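Local coordinates for metal-dependent phosphohydrolase, HDOD domain-containing (Geobacter sulfurreducens, PDB 3HC1), which is of unknown function but binds two iron(III) ions in an HD-type site and is probably a metal-dependent phosphohydrolase of the HDOD family, at residues 62-66 with 79-83; 99-103 with 146-151; 125-130 with 237-241; 212-217 with 230-235. All coordinates share one frame; numbering follows the deposited sequence.

Contact 1 of 4, residues 62-66 with 79-83; sequences ARVVH and ISSIR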
# COMPACT_ATOMS: atom_id res chain seq x y z
N ALA A 62 20.39 2.01 -9.24
CA ALA A 62 20.44 0.58 -9.53
C ALA A 62 19.16 -0.17 -9.15
O ALA A 62 18.74 -1.11 -9.84
CB ALA A 62 21.65 -0.06 -8.84
N ARG A 63 18.53 0.23 -8.05
CA ARG A 63 17.25 -0.35 -7.66
C ARG A 63 16.21 -0.06 -8.72
O ARG A 63 15.50 -0.98 -9.14
CB ARG A 63 16.77 0.18 -6.30
CG ARG A 63 17.42 -0.45 -5.07
CD ARG A 63 16.81 0.19 -3.85
NE ARG A 63 17.64 0.10 -2.66
CZ ARG A 63 17.33 0.70 -1.50
NH1 ARG A 63 16.23 1.44 -1.39
NH2 ARG A 63 18.13 0.58 -0.46
N VAL A 64 16.16 1.20 -9.18
CA VAL A 64 15.16 1.60 -10.17
C VAL A 64 15.35 0.86 -11.50
O VAL A 64 14.38 0.32 -12.07
CB VAL A 64 15.16 3.12 -10.40
CG1 VAL A 64 14.31 3.50 -11.62
CG2 VAL A 64 14.67 3.83 -9.15
N VAL A 65 16.59 0.77 -11.97
CA VAL A 65 16.88 -0.00 -13.20
C VAL A 65 16.41 -1.48 -13.06
O VAL A 65 15.82 -2.04 -13.99
CB VAL A 65 18.37 0.11 -13.58
CG1 VAL A 65 18.68 -0.68 -14.84
CG2 VAL A 65 18.72 1.56 -13.75
N HIS A 66 16.61 -2.07 -11.87
CA HIS A 66 16.15 -3.44 -11.61
C HIS A 66 14.61 -3.59 -11.70
O HIS A 66 14.10 -4.49 -12.36
CB HIS A 66 16.68 -3.93 -10.25
CG HIS A 66 16.21 -5.29 -9.86
ND1 HIS A 66 16.84 -6.44 -10.28
CD2 HIS A 66 15.16 -5.68 -9.09
CE1 HIS A 66 16.20 -7.49 -9.78
NE2 HIS A 66 15.17 -7.06 -9.07
N ILE A 79 16.03 -3.11 -20.03
CA ILE A 79 16.35 -1.86 -19.35
C ILE A 79 17.63 -2.07 -18.55
O ILE A 79 17.65 -2.86 -17.63
CB ILE A 79 15.23 -1.45 -18.40
CG1 ILE A 79 13.92 -1.31 -19.17
CG2 ILE A 79 15.58 -0.17 -17.66
CD1 ILE A 79 13.97 -0.36 -20.33
N SER A 80 18.68 -1.36 -18.94
CA SER A 80 20.02 -1.55 -18.37
C SER A 80 20.57 -0.28 -17.75
O SER A 80 21.27 -0.34 -16.74
CB SER A 80 20.96 -2.07 -19.45
OG SER A 80 20.38 -1.96 -20.75
N SER A 81 20.27 0.86 -18.36
CA SER A 81 20.54 2.15 -17.76
C SER A 81 19.25 2.82 -17.29
O SER A 81 18.14 2.44 -17.67
CB SER A 81 21.23 3.07 -18.77
OG SER A 81 20.39 3.30 -19.90
N ILE A 82 19.44 3.84 -16.45
CA ILE A 82 18.40 4.77 -16.09
C ILE A 82 17.85 5.57 -17.31
O ILE A 82 16.64 5.89 -17.38
CB ILE A 82 18.92 5.72 -15.00
CG1 ILE A 82 17.75 6.38 -14.28
CG2 ILE A 82 19.98 6.70 -15.54
CD1 ILE A 82 16.90 5.35 -13.48
N ARG A 83 18.72 5.87 -18.27
CA ARG A 83 18.28 6.50 -19.50
C ARG A 83 17.23 5.62 -20.23
O ARG A 83 16.19 6.12 -20.69
CB ARG A 83 19.51 6.83 -20.38
CG ARG A 83 19.19 7.52 -21.71
CD ARG A 83 18.23 8.69 -21.55
NE ARG A 83 18.10 9.50 -22.77
CZ ARG A 83 17.15 10.40 -22.98
NH1 ARG A 83 16.21 10.62 -22.06
NH2 ARG A 83 17.12 11.08 -24.12

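Contact 2 of 4, residues 99-103 with 146-151; sequences FTCAI and YVAGLL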
# COMPACT_ATOMS: atom_id res chain seq x y z
N PHE A 99 9.37 5.85 -6.30
CA PHE A 99 8.65 5.80 -5.06
C PHE A 99 8.86 4.45 -4.35
O PHE A 99 9.18 4.40 -3.17
CB PHE A 99 7.16 6.04 -5.30
CG PHE A 99 6.35 6.03 -4.06
CD1 PHE A 99 6.20 7.19 -3.32
CD2 PHE A 99 5.74 4.87 -3.63
CE1 PHE A 99 5.45 7.18 -2.16
CE2 PHE A 99 4.98 4.86 -2.46
CZ PHE A 99 4.85 6.02 -1.74
N THR A 100 8.71 3.37 -5.12
CA THR A 100 8.84 1.99 -4.63
C THR A 100 10.25 1.70 -4.13
O THR A 100 10.43 1.09 -3.07
CB THR A 100 8.42 1.01 -5.76
OG1 THR A 100 7.05 1.30 -6.11
CG2 THR A 100 8.55 -0.45 -5.35
N CYS A 101 11.25 2.13 -4.90
CA CYS A 101 12.63 1.83 -4.57
C CYS A 101 13.14 2.63 -3.43
O CYS A 101 14.06 2.19 -2.79
CB CYS A 101 13.54 2.00 -5.78
SG CYS A 101 13.13 0.79 -7.03
N ALA A 102 12.51 3.77 -3.16
CA ALA A 102 12.89 4.61 -2.01
C ALA A 102 12.12 4.18 -0.77
O ALA A 102 12.67 4.16 0.30
CB ALA A 102 12.64 6.12 -2.29
N ILE A 103 10.84 3.86 -0.91
CA ILE A 103 10.02 3.53 0.26
C ILE A 103 10.49 2.16 0.88
O ILE A 103 10.22 1.89 2.04
CB ILE A 103 8.54 3.56 -0.09
CG1 ILE A 103 7.67 3.72 1.18
CG2 ILE A 103 8.12 2.35 -0.89
CD1 ILE A 103 7.61 5.13 1.66
N TYR A 146 -1.83 3.27 -6.49
CA TYR A 146 -0.66 2.48 -6.17
C TYR A 146 0.03 2.99 -4.87
O TYR A 146 0.34 2.20 -3.97
CB TYR A 146 0.35 2.50 -7.32
CG TYR A 146 1.60 1.68 -7.05
CD1 TYR A 146 2.70 2.25 -6.44
CD2 TYR A 146 1.69 0.35 -7.42
CE1 TYR A 146 3.83 1.54 -6.18
CE2 TYR A 146 2.88 -0.39 -7.17
CZ TYR A 146 3.92 0.21 -6.53
OH TYR A 146 5.09 -0.46 -6.29
N VAL A 147 0.29 4.28 -4.81
CA VAL A 147 1.00 4.88 -3.68
C VAL A 147 0.15 4.73 -2.39
O VAL A 147 0.70 4.30 -1.39
CB VAL A 147 1.37 6.36 -3.96
CG1 VAL A 147 1.73 7.10 -2.67
CG2 VAL A 147 2.53 6.45 -4.98
N ALA A 148 -1.17 4.99 -2.43
CA ALA A 148 -2.07 4.78 -1.27
C ALA A 148 -1.99 3.33 -0.78
O ALA A 148 -1.93 3.08 0.43
CB ALA A 148 -3.51 5.19 -1.55
N GLY A 149 -1.94 2.40 -1.73
CA GLY A 149 -1.87 0.96 -1.44
C GLY A 149 -0.60 0.53 -0.75
O GLY A 149 -0.61 -0.17 0.27
N LEU A 150 0.53 0.98 -1.30
CA LEU A 150 1.82 0.62 -0.72
C LEU A 150 1.98 1.19 0.69
O LEU A 150 2.72 0.61 1.49
CB LEU A 150 2.95 1.13 -1.62
CG LEU A 150 4.36 0.58 -1.40
CD1 LEU A 150 4.42 -0.91 -1.25
CD2 LEU A 150 5.26 1.02 -2.58
N LEU A 151 1.28 2.30 1.01
CA LEU A 151 1.40 2.92 2.31
C LEU A 151 0.31 2.50 3.30
O LEU A 151 0.30 2.98 4.44
CB LEU A 151 1.35 4.46 2.20
CG LEU A 151 2.54 5.07 1.43
CD1 LEU A 151 2.28 6.53 1.18
CD2 LEU A 151 3.79 4.85 2.30

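Contact 3 of 4, residues 125-130 with 237-241; sequences GVARIA and ADEYC. With FE (Fe (III) ion), chain C.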
# COMPACT_ATOMS: atom_id res chain seq x y z
N GLY A 125 1.94 -6.13 -2.78
CA GLY A 125 0.82 -6.84 -3.41
C GLY A 125 -0.42 -5.96 -3.48
O GLY A 125 -1.02 -5.81 -4.53
N VAL A 126 -0.79 -5.37 -2.34
CA VAL A 126 -1.88 -4.43 -2.26
C VAL A 126 -1.71 -3.24 -3.23
O VAL A 126 -2.67 -2.89 -3.95
CB VAL A 126 -2.17 -3.99 -0.79
CG1 VAL A 126 -3.23 -2.79 -0.70
CG2 VAL A 126 -2.67 -5.23 0.00
N ALA A 127 -0.53 -2.62 -3.25
CA ALA A 127 -0.27 -1.53 -4.18
C ALA A 127 -0.61 -1.99 -5.61
O ALA A 127 -1.33 -1.29 -6.36
CB ALA A 127 1.21 -1.09 -4.12
N ARG A 128 -0.04 -3.12 -6.01
CA ARG A 128 -0.12 -3.58 -7.40
C ARG A 128 -1.52 -3.98 -7.80
O ARG A 128 -1.97 -3.68 -8.92
CB ARG A 128 0.83 -4.73 -7.66
CG ARG A 128 2.26 -4.30 -7.75
CD ARG A 128 3.23 -5.46 -7.97
NE ARG A 128 4.59 -4.97 -8.07
CZ ARG A 128 5.67 -5.70 -8.29
NH1 ARG A 128 5.60 -7.01 -8.46
NH2 ARG A 128 6.85 -5.09 -8.37
N ILE A 129 -2.21 -4.70 -6.92
CA ILE A 129 -3.59 -5.11 -7.18
C ILE A 129 -4.52 -3.91 -7.18
O ILE A 129 -5.40 -3.81 -8.04
CB ILE A 129 -4.07 -6.21 -6.19
CG1 ILE A 129 -3.36 -7.51 -6.60
CG2 ILE A 129 -5.65 -6.36 -6.23
CD1 ILE A 129 -3.37 -8.59 -5.64
N ALA A 130 -4.34 -3.00 -6.21
CA ALA A 130 -5.15 -1.80 -6.19
C ALA A 130 -4.96 -1.00 -7.50
O ALA A 130 -5.94 -0.47 -8.03
CB ALA A 130 -4.86 -0.96 -5.02
N ALA A 237 -8.31 -4.37 -2.39
CA ALA A 237 -7.02 -5.02 -2.61
C ALA A 237 -6.45 -5.67 -1.34
O ALA A 237 -5.86 -6.75 -1.40
CB ALA A 237 -6.01 -4.07 -3.28
N ASP A 238 -6.66 -5.04 -0.20
CA ASP A 238 -6.16 -5.58 1.04
C ASP A 238 -6.89 -6.87 1.40
O ASP A 238 -6.27 -7.89 1.71
CB ASP A 238 -6.26 -4.56 2.18
CG ASP A 238 -5.96 -5.18 3.50
OD1 ASP A 238 -4.84 -5.69 3.62
OD2 ASP A 238 -6.81 -5.21 4.40
N GLU A 239 -8.22 -6.82 1.38
CA GLU A 239 -9.01 -8.01 1.65
C GLU A 239 -8.70 -9.16 0.66
O GLU A 239 -8.52 -10.32 1.06
CB GLU A 239 -10.52 -7.67 1.73
CG GLU A 239 -11.31 -8.85 2.30
CD GLU A 239 -12.66 -8.49 2.79
OE1 GLU A 239 -13.12 -7.44 2.37
OE2 GLU A 239 -13.25 -9.24 3.62
N TYR A 240 -8.53 -8.82 -0.61
CA TYR A 240 -8.19 -9.78 -1.64
C TYR A 240 -6.86 -10.46 -1.31
O TYR A 240 -6.79 -11.69 -1.26
CB TYR A 240 -8.12 -9.14 -3.04
CG TYR A 240 -7.75 -10.16 -4.07
CD1 TYR A 240 -6.42 -10.47 -4.35
CD2 TYR A 240 -8.74 -10.85 -4.75
CE1 TYR A 240 -6.12 -11.44 -5.25
CE2 TYR A 240 -8.44 -11.82 -5.64
CZ TYR A 240 -7.15 -12.11 -5.92
OH TYR A 240 -6.89 -13.11 -6.82
N CYS A 241 -5.82 -9.66 -1.08
CA CYS A 241 -4.49 -10.16 -0.73
C CYS A 241 -4.53 -11.03 0.52
O CYS A 241 -3.92 -12.08 0.53
CB CYS A 241 -3.52 -9.03 -0.59
SG CYS A 241 -3.04 -8.37 -2.22
FE FE C . -3.23 -4.74 4.87
O HOH W 1 -4.70 -3.77 5.78

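Contact 4 of 4, residues 212-217 with 230-235; sequences DTILYH and IVAMVA. With FE (Fe (III) ion), chain B.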
# COMPACT_ATOMS: atom_id res chain seq x y z
N ASP A 212 -6.45 9.26 4.65
CA ASP A 212 -7.76 8.60 4.84
C ASP A 212 -7.74 7.12 4.37
O ASP A 212 -8.46 6.31 4.89
CB ASP A 212 -8.80 9.36 4.05
CG ASP A 212 -9.07 10.76 4.60
OD1 ASP A 212 -8.48 11.20 5.63
OD2 ASP A 212 -9.87 11.47 3.92
N THR A 213 -6.94 6.78 3.38
CA THR A 213 -6.88 5.43 2.90
C THR A 213 -6.32 4.56 4.04
O THR A 213 -6.93 3.54 4.35
CB THR A 213 -5.99 5.27 1.68
OG1 THR A 213 -6.55 5.97 0.55
CG2 THR A 213 -5.80 3.77 1.35
N ILE A 214 -5.27 5.05 4.71
CA ILE A 214 -4.63 4.39 5.89
C ILE A 214 -5.65 4.23 7.04
O ILE A 214 -5.77 3.17 7.61
CB ILE A 214 -3.37 5.15 6.31
CG1 ILE A 214 -2.32 5.18 5.20
CG2 ILE A 214 -2.71 4.53 7.58
CD1 ILE A 214 -1.20 6.25 5.48
N LEU A 215 -6.48 5.26 7.27
CA LEU A 215 -7.47 5.24 8.35
C LEU A 215 -8.64 4.30 8.13
O LEU A 215 -9.14 3.67 9.09
CB LEU A 215 -8.01 6.67 8.58
CG LEU A 215 -9.03 6.90 9.71
CD1 LEU A 215 -8.48 6.43 11.07
CD2 LEU A 215 -9.48 8.38 9.79
N TYR A 216 -9.10 4.19 6.88
CA TYR A 216 -10.39 3.57 6.58
C TYR A 216 -10.31 2.25 5.82
O TYR A 216 -11.35 1.67 5.49
CB TYR A 216 -11.27 4.53 5.78
CG TYR A 216 -11.63 5.84 6.46
CD1 TYR A 216 -12.37 5.87 7.64
CD2 TYR A 216 -11.32 7.05 5.85
CE1 TYR A 216 -12.74 7.12 8.23
CE2 TYR A 216 -11.68 8.28 6.41
CZ TYR A 216 -12.36 8.31 7.60
OH TYR A 216 -12.70 9.54 8.08
N HIS A 217 -9.09 1.78 5.56
CA HIS A 217 -8.90 0.64 4.67
C HIS A 217 -9.48 -0.67 5.14
O HIS A 217 -9.65 -1.56 4.31
CB HIS A 217 -7.46 0.47 4.23
CG HIS A 217 -6.54 -0.05 5.29
ND1 HIS A 217 -5.75 0.77 6.08
CD2 HIS A 217 -6.21 -1.32 5.62
CE1 HIS A 217 -5.01 0.02 6.88
NE2 HIS A 217 -5.35 -1.24 6.69
N ILE A 230 -10.22 5.75 -4.34
CA ILE A 230 -8.91 5.23 -3.96
C ILE A 230 -9.01 4.32 -2.74
O ILE A 230 -8.46 3.24 -2.75
CB ILE A 230 -7.85 6.36 -3.74
CG1 ILE A 230 -7.60 7.12 -5.08
CG2 ILE A 230 -6.55 5.75 -3.24
CD1 ILE A 230 -6.81 8.42 -4.96
N VAL A 231 -9.70 4.77 -1.69
CA VAL A 231 -9.83 4.02 -0.47
C VAL A 231 -10.53 2.70 -0.78
O VAL A 231 -10.10 1.64 -0.33
CB VAL A 231 -10.67 4.73 0.62
CG1 VAL A 231 -10.53 3.89 1.93
CG2 VAL A 231 -10.25 6.18 0.84
N ALA A 232 -11.62 2.78 -1.57
CA ALA A 232 -12.37 1.60 -1.94
C ALA A 232 -11.47 0.58 -2.66
O ALA A 232 -11.53 -0.62 -2.34
CB ALA A 232 -13.58 2.01 -2.79
N MSE A 233 -10.60 1.08 -3.56
CA MSE A 233 -9.66 0.24 -4.30
C MSE A 233 -8.66 -0.48 -3.41
O MSE A 233 -8.39 -1.69 -3.57
CB MSE A 233 -8.96 1.06 -5.45
CG MSE A 233 -9.98 1.25 -6.61
SE MSE A 233 -9.33 2.60 -7.79
CE MSE A 233 -11.11 2.97 -8.48
N VAL A 234 -8.11 0.28 -2.48
CA VAL A 234 -7.08 -0.27 -1.56
C VAL A 234 -7.75 -1.18 -0.54
O VAL A 234 -7.18 -2.23 -0.19
CB VAL A 234 -6.28 0.87 -0.89
CG1 VAL A 234 -5.38 0.37 0.35
CG2 VAL A 234 -5.46 1.67 -1.96
N ALA A 235 -8.94 -0.81 -0.04
CA ALA A 235 -9.63 -1.72 0.90
C ALA A 235 -9.91 -3.04 0.24
O ALA A 235 -9.70 -4.09 0.87
CB ALA A 235 -10.97 -1.17 1.48
FE FE B . -4.33 -3.01 7.48
O HOH W 1 -4.70 -3.77 5.78

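Contact 1 of 4, residues 62-66 with 79-83
V65 meets the turn 79-81 and the first residue of the following helix with both of its methyls. CG1 comes 3.2 Å from the carbonyl oxygen of S80, and also lies 4.2 Å from CG2 of I79. CG2 approaches the start of the helix, 3.6 Å from the backbone N of I82. It is the first torsion, with CG1 anti to the backbone N (chi1 -179°), that aims CG1 at the S80 carbonyl and CG2 at the I82 nitrogen, and V65 thus lies against both the turn and the helix start. One helical position earlier, V64 adds a purely apolar touch: its CG1 lies 3.7 Å from CD1 of I82, the far end of a chain that reaches inward although its CB does not point at helix 58-69.

Polar groups hold the turn itself. S81 is the N-cap of helix 82-108, its OG accepting from the backbone N of D84, while OG of S80 is hydrogen-bonded to the D84 carboxylate. The backbone N of I79 is held by OD1 of N69, from the end of helix 58-69 itself.

The contact joins helix 58-69 to the turn that leads into helix 82-108, within the HDOD region and far from the irons. I79 folds back on A85 and Y88 of helix 82-108, and I82 also touches L54 of helix 47-54.

Contact 2 of 4, residues 99-103 with 146-151
F99 carries the tight part of this contact, with V147 over one face of its ring. CG2 of V147 sits almost exactly above the ring, 3.7 Å from the centroid and 7° off the normal, a CH-pi contact, while CG1 of the same valine reaches the far end of the ring, 3.4 Å from CZ of F99. The ring extends across to helix 142-150 because its CG is anti to the backbone N (chi1 -179°). L151 lies at the edge, in the ring plane, its CD1 3.9 Å from CZ of F99. L150 slides past F99 in the opposite sense and wedges CD2 between that ring and I103, 3.6 Å from CG2 of the isoleucine.

Farther along I103 the fit is looser, CD1 meeting CD2 of L151 at 3.9 Å. The segment axes are likewise well separated, 11.6 Å apart and nearly parallel at 19°, so large side chains span the distance. No solvent side is evident here, since all seven touching residues are buried; instead, the apolar cluster gives way to a polar flank. There Y146 crosses T100 at about a right angle, and its OH lies 2.6 Å from OG1 of T100, which is also hydrogen-bonded to the carbonyl oxygen of E96.

Helix 142-150 runs on into the iron ligands H152 and D153, and G149 O accepts from ND1 of H152. Chemically, the interface is an apolar cluster flanked by a buried pair of hydroxyls, which face each other rather than the surrounding hydrocarbon.

Contact 3 of 4, residues 125-130 with 237-241
V126 lies over the start of segment 237-241, its CG2 3.7 Å from CA of D238 and 3.9 Å from SG of C241, while CG1 leans toward CB of A237. That alanine sits where the two segments come closest, the CA atoms of A130 and A237 being 5.2 Å apart: its CB lies 3.5 Å from the backbone N of A130, with V126 O and CG2 of I129 also against it. Small residues here bring the segment axes to 8.8 Å at a crossing of 120°.

Just beyond V126, D238 carries its carboxylate to the metal, binding an iron(III) ion through OD1 at 2.2 Å. H122, H152, D153 and E249 supply the other protein ligands, with a water also bound; H122, the H152-D153 pair and D238 make up the H...HD...D signature of HD-domain proteins. The valine packs on H152 as well, behind two of these ligands, and an alanine here would probably open a gap beside the D238 backbone and allow that ligand more movement.

On the flank farther from the metal, I129 carries CD1 to SG of C241 at 3.4 Å and crosses Y240 at about a right angle, meeting CD1 of its ring obliquely at 3.8 Å. The phenol reaches helix 281-302, where its OH is hydrogen-bonded to OD1 of D289.

Contact 4 of 4, residues 212-217 with 230-235
T213 sends two different branches from CB across to helix 229-243. CG2, anti to the backbone N, meets V234 at about a right angle, 3.6 Å from CG1 and 3.7 Å from CB of that valine. OG1 takes the other side of the fork (chi1 -66°), where it passes CG2 of V231 at 3.7 Å and CG2 of I230 at 3.8 Å. These are apolar neighbours, and the hydroxyl finds its polar partner on its own helix in the carbonyl oxygen of F209. A glycine in place of T213 would probably leave V234 without its methyl mate and open a gap between the helices beside V231.

V231 also reaches past the threonine, its CG1 lying 4.0 Å from CB of Y216. One turn on from T213, the carbonyl oxygen of H217 comes 3.1 Å from CB of A235, so a backbone oxygen of one segment meets the alanine methyl of the other. The imidazole of H217 leaves this interface for the metal centre: NE2 binds an iron(III) ion at 2.2 Å, and ND1 makes a weak hydrogen bond to the carbonyl oxygen of I214, which helps set the turn of the ring. D153, H193, H218 and E249 complete the protein ligands of that iron.

The two segments cross at -47°, joining the end of helix 208-216 to helix 229-243. Helix 142-150 borders both through A148, which touches T213 and I230, helix 193-203 receives I214 and L215, and V234 continues onto V126 and A130 of helix 116-136.

How the contacts relate
Contacts 2, 3 and 4 form the interior of the fold, with centres 11 to 14 Å apart, whereas contact 1 lies at the periphery, 18 Å from contact 2 and 31 Å from contact 4. Helix 82-108 serves contacts 1 and 2, which also meet through R63 NH1 and the carbonyl oxygen of C101. Helix 229-243 serves contacts 3 and 4. Along the chain contact 1 closes first; contacts 2 and 3 interleave, and both segments of contact 4 fall between those of contact 3. Contacts 3 and 4 meet at the two-metal centre, where D238 from the shared helix and H217 from the end of helix 208-216 bind different irons and one water binds both.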